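Local coordinates for glycosyl hydrolases family 31 family protein (Aspergillus niger, PDB 6DRU) that releases alpha-xylose from the non-reducing terminal glucose of xyloglucan oligosaccharides, acting as a family 31 glycoside hydrolase, at residues F392-A397 with Q445-G450. Numbering follows the deposited sequence.
Sequences FWIDQA and QAIEEG. With XYS (alpha-D-xylopyranose), chain N; BGC (beta-D-glucopyranose), chain F.
The carboxylate atom D395 OD1 accepts a weak hydrogen bond from W325 NE1 and lies against the bound alpha-D-xylopyranose. It is 3.0 Å from sugar atom C1 of XYS, the anomeric carbon, and 2.7 Å from its ring oxygen O5. D395 is an active-site residue, probably the nucleophile of this retaining family 31 enzyme, and D487, the proton donor, hydrogen-bonds the sugar. CG of D395 stands anti to the backbone N (chi1 -177°), which carries the carboxylate to the sugar. D395 CB lies 3.9 Å above the plane of the W393 ring, offset toward its rim. W393 meets the sugar with its edge: CZ2 is 3.2 Å from O3 of XYS, near the ring plane.

The other face of strand 392-394 is apolar. W393 points to the pocket, while F392 and I394 point to helix 445-450. No hydrogen bond joins strand and helix. Of residues 445-450, only I447 touches the strand, and it meets both partners with separate branches. Its CG2 meets F392 CD2 at 4.1 Å, obliquely to the ring. Its CG1 lies beside the backbone N (chi1 -63°) and sends CD1 to I394. There the two side chains meet tip to tip, with I447 CD1 3.3 Å from I394 CG2 and 3.7 Å from I394 CD1.

This is strand-to-helix packing in the TIM barrel. Strand 391-394 runs parallel to strands 319-328 and 467-469, and helix 439-455 belongs to the crossover from 391-394 to 467-469. F392 also touches F451 of the same helix, and W377, L380 and Y385 of the adjacent helix 370-385.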
ATOM      1  N   PHE A 392      -5.524  -0.761 -41.158  1.00 52.52           N
ATOM      2  CA  PHE A 392      -5.719   0.140 -40.030  1.00 54.40           C
ATOM      3  C   PHE A 392      -4.398   0.477 -39.355  1.00 57.90           C
ATOM      4  O   PHE A 392      -3.539  -0.389 -39.167  1.00 59.86           O
ATOM      5  CB  PHE A 392      -6.695  -0.467 -39.027  1.00 47.24           C
ATOM      6  CG  PHE A 392      -8.085  -0.606 -39.567  1.00 50.95           C
ATOM      7  CD1 PHE A 392      -8.922   0.493 -39.635  1.00 50.24           C
ATOM      8  CD2 PHE A 392      -8.544  -1.825 -40.037  1.00 48.61           C
ATOM      9  CE1 PHE A 392     -10.200   0.376 -40.142  1.00 51.74           C
ATOM     10  CE2 PHE A 392      -9.824  -1.948 -40.548  1.00 55.90           C
ATOM     11  CZ  PHE A 392     -10.653  -0.845 -40.600  1.00 56.30           C
ATOM     12  N   TRP A 393      -4.256   1.745 -38.987  1.00 59.96           N
ATOM     13  CA  TRP A 393      -3.062   2.279 -38.343  1.00 56.87           C
ATOM     14  C   TRP A 393      -3.404   2.532 -36.878  1.00 66.19           C
ATOM     15  O   TRP A 393      -4.003   3.556 -36.538  1.00 65.28           O
ATOM     16  CB  TRP A 393      -2.606   3.554 -39.049  1.00 56.28           C
ATOM     17  CG  TRP A 393      -1.304   4.104 -38.565  1.00 58.25           C
ATOM     18  CD1 TRP A 393      -0.467   3.544 -37.649  1.00 61.93           C
ATOM     19  CD2 TRP A 393      -0.686   5.328 -38.980  1.00 64.55           C
ATOM     20  NE1 TRP A 393       0.632   4.344 -37.465  1.00 58.70           N
ATOM     21  CE2 TRP A 393       0.523   5.446 -38.271  1.00 63.09           C
ATOM     22  CE3 TRP A 393      -1.041   6.337 -39.882  1.00 59.46           C
ATOM     23  CZ2 TRP A 393       1.383   6.530 -38.434  1.00 66.33           C
ATOM     24  CZ3 TRP A 393      -0.185   7.412 -40.045  1.00 58.57           C
ATOM     25  CH2 TRP A 393       1.012   7.501 -39.323  1.00 61.99           C
ATOM     26  N   ILE A 394      -3.034   1.587 -36.015  1.00 58.69           N
ATOM     27  CA  ILE A 394      -3.366   1.662 -34.591  1.00 56.77           C
ATOM     28  C   ILE A 394      -2.195   2.336 -33.883  1.00 61.62           C
ATOM     29  O   ILE A 394      -1.269   1.690 -33.392  1.00 67.81           O
ATOM     30  CB  ILE A 394      -3.705   0.296 -34.010  1.00 56.43           C
ATOM     31  CG1 ILE A 394      -2.830  -0.789 -34.644  1.00 53.83           C
ATOM     32  CG2 ILE A 394      -5.168   0.030 -34.227  1.00 57.12           C
ATOM     33  CD1 ILE A 394      -3.052  -2.174 -34.071  1.00 54.11           C
ATOM     34  N   ASP A 395      -2.258   3.657 -33.819  1.00 65.50           N
ATOM     35  CA  ASP A 395      -1.177   4.492 -33.332  1.00 66.06           C
ATOM     36  C   ASP A 395      -1.413   4.867 -31.874  1.00 68.44           C
ATOM     37  O   ASP A 395      -2.553   4.902 -31.401  1.00 63.78           O
ATOM     38  CB  ASP A 395      -1.072   5.748 -34.202  1.00 59.72           C
ATOM     39  CG  ASP A 395       0.077   6.645 -33.809  1.00 70.14           C
ATOM     40  OD1 ASP A 395      -0.122   7.878 -33.808  1.00 70.88           O
ATOM     41  OD2 ASP A 395       1.164   6.124 -33.481  1.00 84.34           O
ATOM     42  N   GLN A 396      -0.315   5.124 -31.160  1.00 65.42           N
ATOM     43  CA  GLN A 396      -0.358   5.715 -29.820  1.00 62.77           C
ATOM     44  C   GLN A 396      -1.101   4.830 -28.822  1.00 57.94           C
ATOM     45  O   GLN A 396      -1.826   5.318 -27.954  1.00 80.05           O
ATOM     46  CB  GLN A 396      -0.971   7.115 -29.861  1.00 48.05           C
ATOM     47  CG  GLN A 396      -0.046   8.147 -30.456  1.00 60.46           C
ATOM     48  CD  GLN A 396       0.615   9.000 -29.400  1.00 60.77           C
ATOM     49  OE1 GLN A 396      -0.054   9.548 -28.528  1.00 76.03           O
ATOM     50  NE2 GLN A 396       1.935   9.113 -29.468  1.00 70.65           N
ATOM     51  N   ALA A 397      -0.915   3.518 -28.939  1.00 60.39           N
ATOM     52  CA  ALA A 397      -1.567   2.551 -28.063  1.00 63.12           C
ATOM     53  C   ALA A 397      -0.556   1.823 -27.181  1.00 57.84           C
ATOM     54  O   ALA A 397      -0.627   0.606 -26.999  1.00 61.48           O
ATOM     55  CB  ALA A 397      -2.382   1.551 -28.877  1.00 50.53           C
ATOM     56  N   GLN A 445      -4.695  -7.493 -31.264  1.00 60.92           N
ATOM     57  CA  GLN A 445      -5.648  -8.597 -31.293  1.00 61.48           C
ATOM     58  C   GLN A 445      -7.041  -8.133 -31.698  1.00 62.35           C
ATOM     59  O   GLN A 445      -7.780  -8.884 -32.344  1.00 60.38           O
ATOM     60  CB  GLN A 445      -5.681  -9.276 -29.921  1.00 58.09           C
ATOM     61  CG  GLN A 445      -6.705 -10.389 -29.780  1.00 58.38           C
ATOM     62  CD  GLN A 445      -6.869 -10.851 -28.344  1.00 64.38           C
ATOM     63  OE1 GLN A 445      -6.662 -10.084 -27.404  1.00 67.80           O
ATOM     64  NE2 GLN A 445      -7.245 -12.113 -28.168  1.00 80.31           N
ATOM     65  N   ALA A 446      -7.417  -6.904 -31.334  1.00 60.49           N
ATOM     66  CA  ALA A 446      -8.745  -6.406 -31.678  1.00 56.09           C
ATOM     67  C   ALA A 446      -8.959  -6.371 -33.188  1.00 60.64           C
ATOM     68  O   ALA A 446     -10.020  -6.775 -33.679  1.00 65.75           O
ATOM     69  CB  ALA A 446      -8.957  -5.020 -31.070  1.00 51.24           C
ATOM     70  N   ILE A 447      -7.962  -5.904 -33.943  1.00 55.11           N
ATOM     71  CA  ILE A 447      -8.110  -5.856 -35.397  1.00 63.24           C
ATOM     72  C   ILE A 447      -7.851  -7.222 -36.012  1.00 65.10           C
ATOM     73  O   ILE A 447      -8.467  -7.575 -37.026  1.00 62.17           O
ATOM     74  CB  ILE A 447      -7.195  -4.782 -36.010  1.00 57.53           C
ATOM     75  CG1 ILE A 447      -7.581  -3.400 -35.501  1.00 53.01           C
ATOM     76  CG2 ILE A 447      -7.271  -4.796 -37.520  1.00 60.16           C
ATOM     77  CD1 ILE A 447      -6.709  -2.937 -34.394  1.00 69.25           C
ATOM     78  N   GLU A 448      -6.957  -8.014 -35.417  1.00 63.72           N
ATOM     79  CA  GLU A 448      -6.744  -9.369 -35.910  1.00 59.39           C
ATOM     80  C   GLU A 448      -8.040 -10.166 -35.858  1.00 63.00           C
ATOM     81  O   GLU A 448      -8.386 -10.871 -36.813  1.00 57.70           O
ATOM     82  CB  GLU A 448      -5.653 -10.061 -35.095  1.00 57.47           C
ATOM     83  CG  GLU A 448      -5.398 -11.506 -35.499  1.00 65.43           C
ATOM     84  CD  GLU A 448      -4.649 -11.628 -36.815  1.00 78.64           C
ATOM     85  OE1 GLU A 448      -4.120 -10.605 -37.300  1.00 79.40           O
ATOM     86  OE2 GLU A 448      -4.594 -12.747 -37.367  1.00 76.93           O
ATOM     87  N   GLU A 449      -8.778 -10.052 -34.751  1.00 63.99           N
ATOM     88  CA  GLU A 449     -10.071 -10.718 -34.648  1.00 60.77           C
ATOM     89  C   GLU A 449     -11.048 -10.178 -35.685  1.00 65.22           C
ATOM     90  O   GLU A 449     -11.828 -10.939 -36.270  1.00 71.55           O
ATOM     91  CB  GLU A 449     -10.636 -10.547 -33.237  1.00 62.56           C
ATOM     92  CG  GLU A 449      -9.857 -11.286 -32.158  1.00 76.58           C
ATOM     93  CD  GLU A 449     -10.279 -10.891 -30.752  1.00 86.26           C
ATOM     94  OE1 GLU A 449     -10.842  -9.788 -30.581  1.00 79.07           O
ATOM     95  OE2 GLU A 449     -10.039 -11.687 -29.818  1.00 84.70           O
ATOM     96  N   GLY A 450     -11.012  -8.867 -35.935  1.00 61.57           N
ATOM     97  CA  GLY A 450     -11.893  -8.292 -36.939  1.00 57.21           C
ATOM     98  C   GLY A 450     -11.526  -8.706 -38.350  1.00 65.52           C
ATOM     99  O   GLY A 450     -12.400  -9.036 -39.157  1.00 63.11           O
TER
HETATM  100  C1  XYS N 834       2.166   9.829 -33.626  1.00 74.91           C
HETATM  101  C2  XYS N 834       2.706   8.824 -34.618  1.00 72.98           C
HETATM  102  C3  XYS N 834       2.934   9.514 -35.944  1.00 72.64           C
HETATM  103  C4  XYS N 834       1.665  10.217 -36.376  1.00 71.74           C
HETATM  104  C5  XYS N 834       1.172  11.100 -35.251  1.00 73.07           C
HETATM  105  O1  XYS N 834       3.088  10.884 -33.481  1.00 64.79           O
HETATM  106  O2  XYS N 834       3.918   8.291 -34.140  1.00 73.96           O
HETATM  107  O3  XYS N 834       3.302   8.564 -36.917  1.00 76.70           O
HETATM  108  O4  XYS N 834       1.932  11.008 -37.509  1.00 63.86           O
HETATM  109  O5  XYS N 834       0.935  10.327 -34.095  1.00 71.89           O
HETATM  110  C2  BGC F   5       4.172  15.312 -29.013  1.00 78.70           C
HETATM  111  C3  BGC F   5       3.800  13.971 -28.482  1.00 77.59           C
HETATM  112  C4  BGC F   5       2.606  13.411 -29.275  1.00 70.77           C
HETATM  113  C5  BGC F   5       2.886  13.474 -30.751  1.00 73.66           C
HETATM  114  C6  BGC F   5       1.649  13.040 -31.526  1.00 72.71           C
HETATM  115  C1  BGC F   5       4.440  15.168 -30.489  1.00 74.67           C
HETATM  116  O2  BGC F   5       5.350  15.813 -28.344  1.00 83.71           O
HETATM  117  O3  BGC F   5       3.468  14.090 -27.146  1.00 76.03           O
HETATM  118  O4  BGC F   5       2.379  12.068 -28.909  1.00 63.38           O
HETATM  119  O5  BGC F   5       3.218  14.795 -31.129  1.00 79.50           O
HETATM  120  O6  BGC F   5       1.752  13.477 -32.864  1.00 61.37           O